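Local atomic coordinates of proline dehydrogenase (PDB entry 3HAZ), a protein that probably oxidises proline to glutamate in two steps, using FAD in its proline dehydrogenase part and NAD in its aldehyde dehydrogenase part. Residues H168-L171 with Q177-E180; R208-A213 with H449-A454. All coordinates share one frame; numbering follows the deposited sequence.

Interaction 1 (H168-L171 with Q177-E180); sequences HFVL and QALE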
loop_
_atom_site.group_PDB
_atom_site.type_symbol
_atom_site.label_atom_id
_atom_site.label_comp_id
_atom_site.label_asym_id
_atom_site.label_seq_id
_atom_site.Cartn_x
_atom_site.Cartn_y
_atom_site.Cartn_z
ATOM N N HIS A 168 -52.858 -4.456 -11.995
ATOM C CA HIS A 168 -52.418 -3.270 -11.261
ATOM C C HIS A 168 -52.473 -1.973 -12.054
ATOM O O HIS A 168 -52.171 -0.904 -11.527
ATOM C CB HIS A 168 -51.023 -3.497 -10.679
ATOM C CG HIS A 168 -50.962 -4.660 -9.741
ATOM N ND1 HIS A 168 -49.871 -5.496 -9.654
ATOM C CD2 HIS A 168 -51.879 -5.144 -8.869
ATOM C CE1 HIS A 168 -50.111 -6.435 -8.756
ATOM N NE2 HIS A 168 -51.325 -6.248 -8.270
ATOM N N PHE A 169 -52.868 -2.068 -13.317
ATOM C CA PHE A 169 -53.036 -0.879 -14.133
ATOM C C PHE A 169 -54.428 -0.892 -14.738
ATOM O O PHE A 169 -54.961 -1.953 -15.039
ATOM C CB PHE A 169 -51.975 -0.832 -15.230
ATOM C CG PHE A 169 -50.575 -0.678 -14.709
ATOM C CD1 PHE A 169 -49.941 0.551 -14.755
ATOM C CD2 PHE A 169 -49.903 -1.755 -14.165
ATOM C CE1 PHE A 169 -48.658 0.705 -14.266
ATOM C CE2 PHE A 169 -48.616 -1.610 -13.681
ATOM C CZ PHE A 169 -47.994 -0.372 -13.730
ATOM N N VAL A 170 -55.017 0.290 -14.887
ATOM C CA VAL A 170 -56.288 0.446 -15.580
ATOM C C VAL A 170 -56.027 1.217 -16.879
ATOM O O VAL A 170 -55.932 2.446 -16.875
ATOM C CB VAL A 170 -57.309 1.206 -14.712
ATOM C CG1 VAL A 170 -58.587 1.449 -15.498
ATOM C CG2 VAL A 170 -57.602 0.429 -13.413
ATOM N N LEU A 171 -55.908 0.483 -17.982
ATOM C CA LEU A 171 -55.373 1.037 -19.228
ATOM C C LEU A 171 -56.323 0.866 -20.412
ATOM O O LEU A 171 -57.130 -0.053 -20.438
ATOM C CB LEU A 171 -54.050 0.345 -19.559
ATOM C CG LEU A 171 -52.745 0.928 -19.004
ATOM C CD1 LEU A 171 -52.975 1.770 -17.764
ATOM C CD2 LEU A 171 -51.748 -0.179 -18.734
ATOM N N GLN A 177 -61.865 4.100 -22.778
ATOM C CA GLN A 177 -61.707 2.653 -22.732
ATOM C C GLN A 177 -61.170 2.239 -21.365
ATOM O O GLN A 177 -61.640 1.275 -20.765
ATOM C CB GLN A 177 -60.764 2.202 -23.848
ATOM C CG GLN A 177 -60.334 0.739 -23.800
ATOM C CD GLN A 177 -59.755 0.276 -25.138
ATOM O OE1 GLN A 177 -58.553 -0.000 -25.253
ATOM N NE2 GLN A 177 -60.609 0.222 -26.168
ATOM N N ALA A 178 -60.184 2.988 -20.877
ATOM C CA ALA A 178 -59.617 2.738 -19.557
ATOM C C ALA A 178 -60.696 2.826 -18.486
ATOM O O ALA A 178 -60.814 1.941 -17.649
ATOM C CB ALA A 178 -58.499 3.731 -19.259
ATOM N N LEU A 179 -61.475 3.903 -18.526
ATOM C CA LEU A 179 -62.522 4.151 -17.545
ATOM C C LEU A 179 -63.607 3.077 -17.570
ATOM O O LEU A 179 -64.080 2.642 -16.521
ATOM C CB LEU A 179 -63.140 5.538 -17.764
ATOM C CG LEU A 179 -62.240 6.716 -17.392
ATOM C CD1 LEU A 179 -62.851 8.021 -17.880
ATOM C CD2 LEU A 179 -61.970 6.755 -15.866
ATOM N N GLU A 180 -64.009 2.657 -18.765
ATOM C CA GLU A 180 -64.994 1.584 -18.879
ATOM C C GLU A 180 -64.434 0.293 -18.280
ATOM O O GLU A 180 -65.138 -0.449 -17.587
ATOM C CB GLU A 180 -65.412 1.365 -20.343
ATOM C CG GLU A 180 -66.602 0.425 -20.509
ATOM C CD GLU A 180 -67.870 0.950 -19.847
ATOM O OE1 GLU A 180 -68.054 2.189 -19.774
ATOM O OE2 GLU A 180 -68.678 0.118 -19.392
#
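V170 and L171 lie against A178 where a short strand leads into the next helix. The contact is small and apolar on the side-chain side, with the backbone supplying much of its surface. V170 uses one methyl branch. Its CG1 stands anti to the backbone N (chi1 176°), and this turns the branch toward the helix. CG1 of V170 comes to rest 3.1 Å from the carbonyl oxygen O of A178. This is a close approach of a methyl group to an oxygen. The two side chains themselves meet less closely, with V170 CG1 4.4 Å from A178 CB.

From the helix, A178 touches with its methyl as well as its carbonyl oxygen. Its CB sits 3.8 Å from the carbonyl carbon C of L171 and 3.7 Å from the carbonyl oxygen O of V170. A small residue lets the backbones come close, and the CA atoms of L171 and A178 are 4.6 Å apart. L171 shows the helix its backbone, and its CB points away from it. R181, one turn further along the same helix, donates from NE to the carbonyl oxygen of L171.

Strand 170-172 runs parallel to strand 440-448, and V170 makes backbone hydrogen bonds to P445 and G447 there. The side chain of L171 packs on L452 of helix 452-463 and on E82 of helix 71-85. From helix 175-182, L179 reaches S216 and T220 of helix 204-223. Helix 175-182 thus packs beside a short strand that is paired with strand 440-448 of the proline dehydrogenase barrel.

Interaction 2 (R208-A213 with H449-A454); sequences RRYFDA and HRDLLA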
loop_
_atom_site.group_PDB
_atom_site.type_symbol
_atom_site.label_atom_id
_atom_site.label_comp_id
_atom_site.label_asym_id
_atom_site.label_seq_id
_atom_site.Cartn_x
_atom_site.Cartn_y
_atom_site.Cartn_z
ATOM N N ARG A 208 -55.115 19.877 -23.479
ATOM C CA ARG A 208 -56.577 19.775 -23.574
ATOM C C ARG A 208 -57.024 18.331 -23.370
ATOM O O ARG A 208 -58.028 18.058 -22.707
ATOM C CB ARG A 208 -57.084 20.281 -24.932
ATOM C CG ARG A 208 -56.801 21.758 -25.205
ATOM C CD ARG A 208 -57.695 22.325 -26.319
ATOM N NE ARG A 208 -57.410 21.728 -27.623
ATOM C CZ ARG A 208 -56.422 22.127 -28.422
ATOM N NH1 ARG A 208 -55.624 23.117 -28.042
ATOM N NH2 ARG A 208 -56.224 21.534 -29.593
ATOM N N ARG A 209 -56.277 17.405 -23.961
ATOM C CA ARG A 209 -56.602 15.991 -23.843
ATOM C C ARG A 209 -56.539 15.561 -22.384
ATOM O O ARG A 209 -57.423 14.866 -21.897
ATOM C CB ARG A 209 -55.641 15.147 -24.678
ATOM C CG ARG A 209 -55.820 13.658 -24.471
ATOM C CD ARG A 209 -55.055 12.866 -25.512
ATOM N NE ARG A 209 -53.617 13.082 -25.404
ATOM C CZ ARG A 209 -52.844 12.486 -24.505
ATOM N NH1 ARG A 209 -53.376 11.640 -23.626
ATOM N NH2 ARG A 209 -51.544 12.738 -24.482
ATOM N N TYR A 210 -55.484 15.976 -21.689
ATOM C CA TYR A 210 -55.331 15.618 -20.282
ATOM C C TYR A 210 -56.425 16.242 -19.436
ATOM O O TYR A 210 -56.969 15.589 -18.548
ATOM C CB TYR A 210 -53.960 16.044 -19.741
ATOM C CG TYR A 210 -52.812 15.206 -20.238
ATOM C CD1 TYR A 210 -52.822 13.826 -20.080
ATOM C CD2 TYR A 210 -51.706 15.796 -20.857
ATOM C CE1 TYR A 210 -51.770 13.048 -20.528
ATOM C CE2 TYR A 210 -50.646 15.029 -21.301
ATOM C CZ TYR A 210 -50.684 13.653 -21.132
ATOM O OH TYR A 210 -49.634 12.881 -21.569
ATOM N N PHE A 211 -56.730 17.513 -19.699
ATOM C CA PHE A 211 -57.857 18.167 -19.036
ATOM C C PHE A 211 -59.132 17.347 -19.223
ATOM O O PHE A 211 -59.834 17.056 -18.257
ATOM C CB PHE A 211 -58.074 19.596 -19.555
ATOM C CG PHE A 211 -59.300 20.258 -18.992
ATOM C CD1 PHE A 211 -59.212 21.082 -17.882
ATOM C CD2 PHE A 211 -60.550 20.034 -19.558
ATOM C CE1 PHE A 211 -60.352 21.680 -17.352
ATOM C CE2 PHE A 211 -61.689 20.629 -19.035
ATOM C CZ PHE A 211 -61.593 21.451 -17.930
ATOM N N ASP A 212 -59.423 16.979 -20.469
ATOM C CA ASP A 212 -60.621 16.200 -20.779
ATOM C C ASP A 212 -60.612 14.846 -20.072
ATOM O O ASP A 212 -61.631 14.412 -19.539
ATOM C CB ASP A 212 -60.764 16.004 -22.291
ATOM C CG ASP A 212 -61.052 17.302 -23.027
ATOM O OD1 ASP A 212 -61.457 18.288 -22.376
ATOM O OD2 ASP A 212 -60.872 17.336 -24.261
ATOM N N ALA A 213 -59.463 14.180 -20.070
ATOM C CA ALA A 213 -59.341 12.893 -19.384
ATOM C C ALA A 213 -59.646 13.012 -17.888
ATOM O O ALA A 213 -60.388 12.192 -17.330
ATOM C CB ALA A 213 -57.953 12.280 -19.609
ATOM N N HIS A 449 -52.721 4.260 -23.229
ATOM C CA HIS A 449 -51.445 3.644 -23.594
ATOM C C HIS A 449 -50.356 4.674 -23.937
ATOM O O HIS A 449 -49.175 4.456 -23.664
ATOM C CB HIS A 449 -51.616 2.689 -24.782
ATOM C CG HIS A 449 -52.411 1.459 -24.469
ATOM N ND1 HIS A 449 -53.365 0.953 -25.325
ATOM C CD2 HIS A 449 -52.392 0.633 -23.394
ATOM C CE1 HIS A 449 -53.902 -0.130 -24.793
ATOM N NE2 HIS A 449 -53.328 -0.346 -23.621
ATOM N N ARG A 450 -50.747 5.781 -24.559
ATOM C CA ARG A 450 -49.771 6.781 -24.993
ATOM C C ARG A 450 -49.077 7.461 -23.810
ATOM O O ARG A 450 -48.074 8.147 -23.988
ATOM C CB ARG A 450 -50.424 7.822 -25.901
ATOM C CG ARG A 450 -51.467 8.675 -25.205
ATOM C CD ARG A 450 -52.339 9.402 -26.221
ATOM N NE ARG A 450 -51.613 10.450 -26.933
ATOM C CZ ARG A 450 -52.121 11.132 -27.956
ATOM N NH1 ARG A 450 -53.351 10.863 -28.380
ATOM N NH2 ARG A 450 -51.406 12.078 -28.556
ATOM N N ASP A 451 -49.598 7.242 -22.604
ATOM C CA ASP A 451 -49.021 7.831 -21.397
ATOM C C ASP A 451 -48.390 6.796 -20.468
ATOM O O ASP A 451 -47.903 7.130 -19.386
ATOM C CB ASP A 451 -50.081 8.627 -20.647
ATOM C CG ASP A 451 -50.660 9.737 -21.490
ATOM O OD1 ASP A 451 -49.856 10.513 -22.033
ATOM O OD2 ASP A 451 -51.899 9.824 -21.620
ATOM N N LEU A 452 -48.390 5.541 -20.895
ATOM C CA LEU A 452 -47.862 4.471 -20.056
ATOM C C LEU A 452 -46.334 4.505 -19.881
ATOM O O LEU A 452 -45.835 4.437 -18.759
ATOM C CB LEU A 452 -48.283 3.112 -20.602
ATOM C CG LEU A 452 -47.675 1.931 -19.845
ATOM C CD1 LEU A 452 -48.067 1.980 -18.367
ATOM C CD2 LEU A 452 -48.086 0.623 -20.489
ATOM N N LEU A 453 -45.599 4.588 -20.989
ATOM C CA LEU A 453 -44.131 4.504 -20.949
ATOM C C LEU A 453 -43.495 5.477 -19.958
ATOM O O LEU A 453 -42.691 5.081 -19.118
ATOM C CB LEU A 453 -43.537 4.752 -22.334
ATOM C CG LEU A 453 -43.220 3.606 -23.296
ATOM C CD1 LEU A 453 -42.370 4.147 -24.462
ATOM C CD2 LEU A 453 -42.514 2.461 -22.601
ATOM N N ALA A 454 -43.853 6.753 -20.075
ATOM C CA ALA A 454 -43.330 7.782 -19.184
ATOM C C ALA A 454 -43.567 7.423 -17.720
ATOM O O ALA A 454 -42.707 7.641 -16.866
ATOM C CB ALA A 454 -43.950 9.135 -19.514
#
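R209 and R450 stack their guanidinium groups, and beside them D451 accepts hydrogen bonds from R209 and Y210. The contact joins two helical elements of the proline dehydrogenase (beta-alpha)8 barrel. Helix 204-223 follows strand 193-196, and the 3-10 turn 449-451 leads from strand 440-448 into helix 452-463. The backbones stay well apart, with the CA atoms of Y210 and D451 10.1 Å from each other. Side chains bridge the gap, the long ones of R209 and Y210 meeting D451.

The tight part is the buried carboxylate of D451. Its OD2 accepts from NH1 of R209 at 3.1 Å. The bond is nearly straight (165°), lies close to the guanidinium plane and uses the syn lone pair. It is also a salt bridge, which would favour a charged carboxylate. The hydroxyl OH of Y210 donates to the other oxygen, OD1 of D451. That separation refines to 2.4 Å, which is very short, so its exact value is doubtful. The carboxylate comes to the edge of the tyrosine ring, with its plane tilted from that of the ring.

The looser side is the pair of partly exposed arginines. The chain of R209 bends at chi3 (64°). Its guanidinium meets R450 with one face, and its CZ lies over a face of the Y210 ring, off toward the rim. The two guanidinium planes are 13° apart, with centres 3.8 Å apart. The like charges are probably eased by D451, and D206 gives R209 a further weak, long ion pair. R450 also has R809 close by, another like charge. NE of R450 stands over one face of R209, 3.4 Å from CZ of R209.

In the fold
Interaction 1 and interaction 2 are neighbours in the proline dehydrogenase part, their centres 12 Å apart. They touch through L171. Its CD2 is 4.1 Å from CD2 of L452, and its CB is 4.2 Å from NE2 of H449. H449 is also hydrogen-bonded by its backbone to G172, so the end of the short strand in interaction 1 is tied to the turn in interaction 2. E82 joins them too, taking a bond from H449 and packing on L171. Helix 204-223 carries one side of interaction 2 and also packs on L179 of helix 175-182. Neither contact forms a cofactor site. The side chain of V170 is about 14 Å from the bound FAD.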